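Local structure of allantoicase (Saccharomyces cerevisiae, 1O59) at residues 215-224 / 258-266; 233-244 / 345-353. The protein catalyses the hydrolysis of allantoate to (S)-ureidoglycolate and urea, a step of allantoin degradation that lets yeast use purines as a secondary nitrogen source. All coordinates share one frame; numbering follows the deposited sequence.

Contact 1: 215-224 / 258-266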
loop_
_atom_site.group_PDB
_atom_site.type_symbol
_atom_site.label_atom_id
_atom_site.label_comp_id
_atom_site.label_asym_id
_atom_site.label_seq_id
_atom_site.Cartn_x
_atom_site.Cartn_y
_atom_site.Cartn_z
ATOM N N ASN A 215 -1.584 6.480 -9.816
ATOM C CA ASN A 215 -2.082 7.774 -10.209
ATOM C C ASN A 215 -2.598 8.602 -9.031
ATOM O O ASN A 215 -3.245 9.602 -9.225
ATOM C CB ASN A 215 -3.166 7.605 -11.293
ATOM C CG ASN A 215 -2.590 7.200 -12.633
ATOM O OD1 ASN A 215 -1.445 7.523 -12.943
ATOM N ND2 ASN A 215 -3.386 6.499 -13.437
ATOM N N GLY A 216 -2.295 8.167 -7.816
ATOM C CA GLY A 216 -2.671 8.895 -6.607
ATOM C C GLY A 216 -4.003 8.486 -6.012
ATOM O O GLY A 216 -4.504 9.168 -5.137
ATOM N N ALA A 217 -4.602 7.397 -6.491
ATOM C CA ALA A 217 -5.845 6.909 -5.922
ATOM C C ALA A 217 -5.538 6.134 -4.647
ATOM O O ALA A 217 -4.494 5.498 -4.535
ATOM C CB ALA A 217 -6.558 6.029 -6.892
ATOM N N VAL A 218 -6.465 6.198 -3.696
ATOM C CA VAL A 218 -6.290 5.619 -2.374
ATOM C C VAL A 218 -7.652 5.117 -1.829
ATOM O O VAL A 218 -8.672 5.789 -1.944
ATOM C CB VAL A 218 -5.572 6.633 -1.414
ATOM C CG1 VAL A 218 -6.456 7.757 -1.072
ATOM C CG2 VAL A 218 -5.126 5.981 -0.141
ATOM N N ALA A 219 -7.655 3.900 -1.280
ATOM C CA ALA A 219 -8.842 3.322 -0.668
ATOM C C ALA A 219 -9.009 3.922 0.727
ATOM O O ALA A 219 -8.114 3.842 1.556
ATOM C CB ALA A 219 -8.707 1.804 -0.590
ATOM N N LEU A 220 -10.165 4.513 0.972
ATOM C CA LEU A 220 -10.383 5.299 2.162
ATOM C C LEU A 220 -11.155 4.614 3.269
ATOM O O LEU A 220 -10.792 4.764 4.429
ATOM C CB LEU A 220 -11.097 6.618 1.809
ATOM C CG LEU A 220 -10.164 7.675 1.217
ATOM C CD1 LEU A 220 -10.919 8.958 1.092
ATOM C CD2 LEU A 220 -8.891 7.883 2.054
ATOM N N LYS A 221 -12.241 3.934 2.928
ATOM C CA LYS A 221 -13.194 3.425 3.917
ATOM C C LYS A 221 -13.842 2.187 3.368
ATOM O O LYS A 221 -13.989 2.048 2.168
ATOM C CB LYS A 221 -14.263 4.467 4.268
ATOM C CG LYS A 221 -13.784 5.483 5.300
ATOM C CD LYS A 221 -14.859 5.944 6.326
ATOM C CE LYS A 221 -14.166 6.621 7.575
ATOM N NZ LYS A 221 -15.063 6.967 8.758
ATOM N N TYR A 222 -14.209 1.280 4.259
ATOM C CA TYR A 222 -14.741 -0.016 3.852
ATOM C C TYR A 222 -15.706 -0.515 4.907
ATOM O O TYR A 222 -15.590 -0.183 6.069
ATOM C CB TYR A 222 -13.607 -1.046 3.620
ATOM C CG TYR A 222 -12.665 -1.208 4.803
ATOM C CD1 TYR A 222 -12.947 -2.077 5.841
ATOM C CD2 TYR A 222 -11.501 -0.475 4.877
ATOM C CE1 TYR A 222 -12.084 -2.195 6.954
ATOM C CE2 TYR A 222 -10.628 -0.607 5.943
ATOM C CZ TYR A 222 -10.917 -1.455 6.992
ATOM O OH TYR A 222 -10.039 -1.508 8.068
ATOM N N SER A 223 -16.647 -1.332 4.468
ATOM C CA SER A 223 -17.532 -2.034 5.369
ATOM C C SER A 223 -16.766 -3.107 6.197
ATOM O O SER A 223 -16.862 -3.144 7.402
ATOM C CB SER A 223 -18.663 -2.655 4.550
ATOM O OG SER A 223 -18.147 -3.405 3.461
ATOM N N ASP A 224 -15.950 -3.910 5.536
ATOM C CA ASP A 224 -15.373 -5.134 6.081
ATOM C C ASP A 224 -14.204 -5.472 5.150
ATOM O O ASP A 224 -14.244 -5.140 3.970
ATOM C CB ASP A 224 -16.460 -6.241 6.043
ATOM C CG ASP A 224 -15.972 -7.645 6.534
ATOM O OD1 ASP A 224 -15.769 -7.755 7.775
ATOM O OD2 ASP A 224 -15.828 -8.679 5.781
ATOM N N ASP A 258 -21.663 -4.957 1.119
ATOM C CA ASP A 258 -20.339 -4.514 1.476
ATOM C C ASP A 258 -19.950 -3.397 0.507
ATOM O O ASP A 258 -20.523 -3.257 -0.580
ATOM C CB ASP A 258 -19.369 -5.707 1.472
ATOM C CG ASP A 258 -19.440 -6.499 2.781
ATOM O OD1 ASP A 258 -19.349 -5.843 3.871
ATOM O OD2 ASP A 258 -19.618 -7.751 2.822
ATOM N N TRP A 259 -19.012 -2.573 0.928
ATOM C CA TRP A 259 -18.642 -1.438 0.131
ATOM C C TRP A 259 -17.251 -0.944 0.447
ATOM O O TRP A 259 -16.696 -1.196 1.526
ATOM C CB TRP A 259 -19.658 -0.306 0.299
ATOM C CG TRP A 259 -19.979 0.025 1.730
ATOM C CD1 TRP A 259 -21.074 -0.398 2.469
ATOM C CD2 TRP A 259 -19.229 0.889 2.593
ATOM N NE1 TRP A 259 -21.041 0.160 3.730
ATOM C CE2 TRP A 259 -19.924 0.947 3.842
ATOM C CE3 TRP A 259 -18.032 1.619 2.448
ATOM C CZ2 TRP A 259 -19.447 1.670 4.929
ATOM C CZ3 TRP A 259 -17.571 2.345 3.511
ATOM C CH2 TRP A 259 -18.283 2.371 4.749
ATOM N N ALA A 260 -16.738 -0.191 -0.507
ATOM C CA ALA A 260 -15.414 0.364 -0.447
ATOM C C ALA A 260 -15.475 1.728 -1.090
ATOM O O ALA A 260 -15.967 1.858 -2.201
ATOM C CB ALA A 260 -14.444 -0.544 -1.201
ATOM N N VAL A 261 -15.001 2.745 -0.371
ATOM C CA VAL A 261 -14.864 4.096 -0.917
ATOM C C VAL A 261 -13.434 4.370 -1.376
ATOM O O VAL A 261 -12.462 4.168 -0.642
ATOM C CB VAL A 261 -15.256 5.184 0.076
ATOM C CG1 VAL A 261 -15.032 6.557 -0.537
ATOM C CG2 VAL A 261 -16.715 5.045 0.489
ATOM N N ILE A 262 -13.331 4.878 -2.608
ATOM C CA ILE A 262 -12.039 5.172 -3.190
ATOM C C ILE A 262 -11.921 6.636 -3.570
ATOM O O ILE A 262 -12.769 7.152 -4.274
ATOM C CB ILE A 262 -11.810 4.225 -4.363
ATOM C CG1 ILE A 262 -11.534 2.819 -3.800
ATOM C CG2 ILE A 262 -10.627 4.673 -5.232
ATOM C CD1 ILE A 262 -12.345 1.801 -4.487
ATOM N N GLN A 263 -10.895 7.313 -3.048
ATOM C CA GLN A 263 -10.552 8.624 -3.545
ATOM C C GLN A 263 -9.736 8.451 -4.813
ATOM O O GLN A 263 -8.706 7.780 -4.810
ATOM C CB GLN A 263 -9.745 9.417 -2.529
ATOM C CG GLN A 263 -9.499 10.851 -2.968
ATOM C CD GLN A 263 -9.173 11.784 -1.832
ATOM O OE1 GLN A 263 -9.727 11.682 -0.769
ATOM N NE2 GLN A 263 -8.295 12.705 -2.074
ATOM N N LEU A 264 -10.226 9.057 -5.887
ATOM C CA LEU A 264 -9.567 9.063 -7.176
ATOM C C LEU A 264 -8.324 9.931 -7.123
ATOM O O LEU A 264 -8.204 10.820 -6.273
ATOM C CB LEU A 264 -10.512 9.608 -8.248
ATOM C CG LEU A 264 -11.857 8.885 -8.464
ATOM C CD1 LEU A 264 -12.675 9.552 -9.608
ATOM C CD2 LEU A 264 -11.648 7.395 -8.739
ATOM N N GLY A 265 -7.398 9.673 -8.045
ATOM C CA GLY A 265 -6.126 10.381 -8.082
ATOM C C GLY A 265 -6.280 11.845 -8.409
ATOM O O GLY A 265 -5.387 12.638 -8.134
ATOM N N ARG A 266 -7.438 12.180 -8.967
ATOM C CA ARG A 266 -7.794 13.497 -9.479
ATOM C C ARG A 266 -9.326 13.582 -9.427
ATOM O O ARG A 266 -10.008 12.578 -9.547
ATOM C CB ARG A 266 -7.412 13.543 -10.955
ATOM C CG ARG A 266 -6.658 14.696 -11.397
ATOM C CD ARG A 266 -7.099 15.270 -12.743
ATOM N NE ARG A 266 -7.120 14.430 -13.965
ATOM C CZ ARG A 266 -6.051 14.012 -14.668
ATOM N NH1 ARG A 266 -4.803 14.189 -14.235
ATOM N NH2 ARG A 266 -6.253 13.359 -15.804
#
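A classic beta bulge interrupts the antiparallel pairing of strands 218-222 and 258-263: Leu-220 and Lys-221 together face Val-261. Leu-220 N gives a nearly straight bond to Val-261 O (2.8 Å, 170°), and Val-261 N answers to Lys-221 O, so both backbone groups of Val-261 are used. Val-218 and Gln-263 form a hydrogen-bonded pair, their side chains running side by side. Leu-220 reaches over with CD1, which lies 3.5 Å from Gln-263 OE1, an oxygen that also accepts a hydrogen bond from Lys-33. Near Asp-258, Ser-223 suits its place because its small hydroxyl can both accept and donate. With OG held between its backbone N and carbonyl carbon (chi1 51°), it accepts from Trp-259 N (2.8 Å) and donates to the anti side of Asp-258 OD1 (2.7 Å). Its CB meanwhile sits over the face of the Trp-259 five-membered ring, 3.8 Å from the centroid, a CH-pi contact for which the flat indole offers a broad face. At the other end of the pairing Gly-265 CA comes within 3.2 Å of Asn-215 O, where a CB would clash. The pairing is that of an edge strand, 218-222, bulged against its neighbour in the five-stranded antiparallel sheet of a beta-sandwich repeat.

Contact 2: 233-244 / 345-353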
loop_
_atom_site.group_PDB
_atom_site.type_symbol
_atom_site.label_atom_id
_atom_site.label_comp_id
_atom_site.label_asym_id
_atom_site.label_seq_id
_atom_site.Cartn_x
_atom_site.Cartn_y
_atom_site.Cartn_z
ATOM N N LEU A 233 -7.568 -3.235 -4.385
ATOM C CA LEU A 233 -8.435 -2.941 -5.543
ATOM C C LEU A 233 -7.773 -2.094 -6.636
ATOM O O LEU A 233 -8.234 -2.072 -7.763
ATOM C CB LEU A 233 -9.673 -2.189 -5.084
ATOM C CG LEU A 233 -10.696 -3.018 -4.291
ATOM C CD1 LEU A 233 -11.732 -2.067 -3.710
ATOM C CD2 LEU A 233 -11.364 -4.118 -5.157
ATOM N N LEU A 234 -6.714 -1.373 -6.254
ATOM C CA LEU A 234 -6.138 -0.335 -7.056
ATOM C C LEU A 234 -4.754 -0.742 -7.558
ATOM O O LEU A 234 -4.010 0.075 -8.113
ATOM C CB LEU A 234 -6.058 0.936 -6.197
ATOM C CG LEU A 234 -7.262 1.233 -5.296
ATOM C CD1 LEU A 234 -7.029 2.431 -4.421
ATOM C CD2 LEU A 234 -8.554 1.466 -6.099
ATOM N N LEU A 235 -4.401 -2.008 -7.386
ATOM C CA LEU A 235 -3.040 -2.444 -7.679
ATOM C C LEU A 235 -2.802 -2.732 -9.166
ATOM O O LEU A 235 -3.720 -2.964 -9.918
ATOM C CB LEU A 235 -2.704 -3.704 -6.867
ATOM C CG LEU A 235 -2.671 -3.518 -5.348
ATOM C CD1 LEU A 235 -2.363 -4.860 -4.715
ATOM C CD2 LEU A 235 -1.634 -2.476 -4.942
ATOM N N PRO A 236 -1.552 -2.793 -9.567
ATOM C CA PRO A 236 -1.249 -3.235 -10.913
ATOM C C PRO A 236 -1.601 -4.716 -11.084
ATOM O O PRO A 236 -1.576 -5.488 -10.095
ATOM C CB PRO A 236 0.281 -3.031 -11.059
ATOM C CG PRO A 236 0.757 -2.334 -9.813
ATOM C CD PRO A 236 -0.343 -2.514 -8.773
ATOM N N GLY A 237 -1.902 -5.094 -12.332
ATOM C CA GLY A 237 -2.133 -6.469 -12.686
ATOM C C GLY A 237 -3.457 -7.003 -12.220
ATOM O O GLY A 237 -4.253 -6.324 -11.570
ATOM N N ARG A 238 -3.702 -8.245 -12.575
ATOM C CA ARG A 238 -4.881 -8.949 -12.113
ATOM C C ARG A 238 -4.559 -9.796 -10.893
ATOM O O ARG A 238 -5.446 -10.439 -10.362
ATOM C CB ARG A 238 -5.410 -9.843 -13.223
ATOM C CG ARG A 238 -5.953 -9.076 -14.414
ATOM C CD ARG A 238 -6.733 -9.938 -15.347
ATOM N NE ARG A 238 -8.028 -10.299 -14.774
ATOM C CZ ARG A 238 -8.814 -11.238 -15.286
ATOM N NH1 ARG A 238 -8.443 -11.899 -16.365
ATOM N NH2 ARG A 238 -9.979 -11.515 -14.720
ATOM N N GLY A 239 -3.294 -9.804 -10.465
ATOM C CA GLY A 239 -2.882 -10.536 -9.276
ATOM C C GLY A 239 -2.710 -12.019 -9.541
ATOM O O GLY A 239 -2.817 -12.470 -10.696
ATOM N N HIS A 240 -2.478 -12.774 -8.465
ATOM C CA HIS A 240 -2.085 -14.168 -8.556
ATOM C C HIS A 240 -3.112 -15.176 -7.998
ATOM O O HIS A 240 -3.232 -16.276 -8.490
ATOM C CB HIS A 240 -0.736 -14.301 -7.863
ATOM C CG HIS A 240 -0.295 -15.719 -7.669
ATOM N ND1 HIS A 240 0.164 -16.501 -8.708
ATOM C CD2 HIS A 240 -0.258 -16.500 -6.558
ATOM C CE1 HIS A 240 0.456 -17.707 -8.248
ATOM N NE2 HIS A 240 0.200 -17.736 -6.950
ATOM N N ASP A 241 -3.836 -14.800 -6.954
ATOM C CA ASP A 241 -4.859 -15.636 -6.348
ATOM C C ASP A 241 -5.818 -14.760 -5.552
ATOM O O ASP A 241 -5.809 -13.542 -5.744
ATOM C CB ASP A 241 -4.219 -16.737 -5.498
ATOM C CG ASP A 241 -3.378 -16.217 -4.329
ATOM O OD1 ASP A 241 -3.515 -15.074 -3.838
ATOM O OD2 ASP A 241 -2.542 -16.962 -3.807
HETATM N N MSE A 242 -6.640 -15.348 -4.679
HETATM C CA MSE A 242 -7.620 -14.580 -3.882
HETATM C C MSE A 242 -7.010 -13.679 -2.810
HETATM O O MSE A 242 -7.618 -12.706 -2.341
HETATM C CB MSE A 242 -8.606 -15.525 -3.201
HETATM C CG MSE A 242 -9.587 -16.161 -4.177
HETATM SE SE MSE A 242 -10.962 -17.284 -3.384
HETATM C CE MSE A 242 -9.976 -18.651 -2.637
ATOM N N SER A 243 -5.799 -13.995 -2.403
ATOM C CA SER A 243 -5.231 -13.290 -1.283
ATOM C C SER A 243 -4.840 -11.860 -1.638
ATOM O O SER A 243 -4.592 -11.068 -0.738
ATOM C CB SER A 243 -4.038 -14.047 -0.760
ATOM O OG SER A 243 -2.998 -13.877 -1.677
ATOM N N ASP A 244 -4.800 -11.514 -2.919
ATOM C CA ASP A 244 -4.411 -10.155 -3.305
ATOM C C ASP A 244 -5.520 -9.300 -3.895
ATOM O O ASP A 244 -5.278 -8.376 -4.635
ATOM C CB ASP A 244 -3.174 -10.153 -4.208
ATOM C CG ASP A 244 -3.310 -11.050 -5.432
ATOM O OD1 ASP A 244 -4.337 -10.969 -6.114
ATOM O OD2 ASP A 244 -2.402 -11.857 -5.787
ATOM N N GLY A 345 -18.648 -10.804 -0.856
ATOM C CA GLY A 345 -17.799 -11.564 -1.775
ATOM C C GLY A 345 -16.455 -10.915 -1.991
ATOM O O GLY A 345 -15.973 -10.158 -1.157
ATOM N N GLY A 346 -15.876 -11.187 -3.156
ATOM C CA GLY A 346 -14.533 -10.763 -3.471
ATOM C C GLY A 346 -14.403 -10.146 -4.835
ATOM O O GLY A 346 -14.886 -10.673 -5.818
ATOM N N VAL A 347 -13.701 -9.026 -4.873
ATOM C CA VAL A 347 -13.365 -8.342 -6.101
ATOM C C VAL A 347 -11.838 -8.134 -6.130
ATOM O O VAL A 347 -11.268 -7.672 -5.154
ATOM C CB VAL A 347 -14.078 -6.968 -6.135
ATOM C CG1 VAL A 347 -13.611 -6.145 -7.341
ATOM C CG2 VAL A 347 -15.588 -7.155 -6.175
ATOM N N LYS A 348 -11.190 -8.461 -7.241
ATOM C CA LYS A 348 -9.743 -8.206 -7.377
ATOM C C LYS A 348 -9.389 -6.716 -7.610
ATOM O O LYS A 348 -8.502 -6.185 -6.975
ATOM C CB LYS A 348 -9.157 -9.058 -8.505
ATOM C CG LYS A 348 -7.640 -9.225 -8.488
ATOM C CD LYS A 348 -7.148 -9.916 -7.203
ATOM C CE LYS A 348 -7.202 -11.398 -7.306
ATOM N NZ LYS A 348 -6.029 -11.866 -8.129
ATOM N N ARG A 349 -10.059 -6.072 -8.561
ATOM C CA ARG A 349 -9.710 -4.718 -8.937
ATOM C C ARG A 349 -10.909 -3.915 -9.336
ATOM O O ARG A 349 -11.952 -4.467 -9.748
ATOM C CB ARG A 349 -8.744 -4.716 -10.112
ATOM C CG ARG A 349 -7.432 -5.466 -9.879
ATOM C CD ARG A 349 -6.434 -4.780 -8.967
ATOM N NE ARG A 349 -5.210 -5.565 -8.939
ATOM C CZ ARG A 349 -4.886 -6.444 -8.025
ATOM N NH1 ARG A 349 -5.660 -6.690 -6.996
ATOM N NH2 ARG A 349 -3.781 -7.129 -8.163
ATOM N N ILE A 350 -10.755 -2.597 -9.184
ATOM C CA ILE A 350 -11.618 -1.632 -9.867
ATOM C C ILE A 350 -10.802 -0.565 -10.619
ATOM O O ILE A 350 -9.773 -0.050 -10.150
ATOM C CB ILE A 350 -12.693 -1.010 -8.918
ATOM C CG1 ILE A 350 -13.674 -0.155 -9.750
ATOM C CG2 ILE A 350 -12.067 -0.167 -7.793
ATOM C CD1 ILE A 350 -14.891 0.288 -8.980
ATOM N N ARG A 351 -11.258 -0.302 -11.834
ATOM C CA ARG A 351 -10.573 0.592 -12.742
ATOM C C ARG A 351 -11.597 1.587 -13.139
ATOM O O ARG A 351 -12.709 1.199 -13.456
ATOM C CB ARG A 351 -10.064 -0.116 -14.011
ATOM C CG ARG A 351 -9.386 -1.429 -13.782
ATOM C CD ARG A 351 -8.237 -1.335 -12.835
ATOM N NE ARG A 351 -7.353 -2.468 -12.933
ATOM C CZ ARG A 351 -6.283 -2.655 -12.180
ATOM N NH1 ARG A 351 -5.958 -1.769 -11.239
ATOM N NH2 ARG A 351 -5.531 -3.741 -12.378
ATOM N N VAL A 352 -11.217 2.854 -13.117
ATOM C CA VAL A 352 -12.085 3.948 -13.511
ATOM C C VAL A 352 -11.332 4.765 -14.539
ATOM O O VAL A 352 -10.547 5.667 -14.202
ATOM C CB VAL A 352 -12.469 4.820 -12.299
ATOM C CG1 VAL A 352 -13.412 5.907 -12.706
ATOM C CG2 VAL A 352 -13.097 3.947 -11.199
ATOM N N TRP A 353 -11.564 4.429 -15.800
ATOM C CA TRP A 353 -10.915 5.124 -16.899
ATOM C C TRP A 353 -11.654 6.401 -17.325
ATOM O O TRP A 353 -12.849 6.395 -17.573
ATOM C CB TRP A 353 -10.773 4.201 -18.082
ATOM C CG TRP A 353 -9.733 3.144 -17.901
ATOM C CD1 TRP A 353 -9.925 1.882 -17.469
ATOM C CD2 TRP A 353 -8.337 3.255 -18.211
ATOM N NE1 TRP A 353 -8.736 1.194 -17.462
ATOM C CE2 TRP A 353 -7.747 2.016 -17.936
ATOM C CE3 TRP A 353 -7.533 4.279 -18.695
ATOM C CZ2 TRP A 353 -6.395 1.780 -18.109
ATOM C CZ3 TRP A 353 -6.187 4.046 -18.864
ATOM C CH2 TRP A 353 -5.636 2.804 -18.581
#
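Three basic residues, Lys-348, Arg-349 and Arg-351, reach from strand 346-354 into loop 233-244 and bind mainly its carbonyl oxygens. Arg-351 grips Leu-235 O end-on with NH1 (2.9 Å) and NH2, the oxygen lying in the guanidinium plane. Arg-349 is held from several directions: NH1 meets Asp-244 O in the guanidinium plane (2.9 Å, 161°), while NE bonds to Gly-237 O at 2.9 Å, with that oxygen tilted from the plane. Leu-235 CB covers the centre of one face of this guanidinium, and Lys-348 CG lies over the opposite face toward the rim, which keeps the group from turning. Cutting Arg-349 back to an alanine would probably leave Asp-244 O without this donor, take the NE bond from Gly-237 O and open a gap against Leu-235 CB. Lys-348 folds back through chi2 to chi4, all between 61° and 85°, to place NZ in a salt bridge with Asp-244 OD1, although the position of NZ is less certain. Ile-350 N bonds to Leu-233 O (2.9 Å), and beside it Leu-233 CD2 packs on Val-347 CG1 at 3.7 Å. In the next shell Asp-244 OD2 accepts from His-240 N (2.8 Å), fixing the carboxylate, and Asp-241 OD1 closes an Asx turn on Ser-243 N. Glycine suits position Gly-239 because its phi is positive and a CB would run into Asp-244 OD1. Outermost, Arg-238 makes a salt bridge to Asp-277, opposite which Lys-348 and Arg-349 form a classic beta bulge. The whole is a long irregular connection tied by basic side chains to a bulged strand of an antiparallel beta sheet.

Overall arrangement
Contacts 1 and 2 lie within the second allantoicase repeat, their centres about 13 Å apart, and alternate along the chain. Contact 1 belongs to the five-stranded antiparallel sheet, while strand 346-354 of contact 2 belongs to the other sheet of the same repeat. Leu-234 CD1 packs against the backbone at Ala-219 N (3.5 Å), and aliphatic side chains meet where Ile-262 CD1 lies 3.9 Å from Ile-350 CG2. Ile-262 also touches Leu-234, its CG2 being 3.9 Å from Leu-234 CD2. Branched hydrocarbons suit this buried interior, whereas the polar groups of contact 2 bind the loop beyond it. The two contacts thus join facing layers of one beta sandwich.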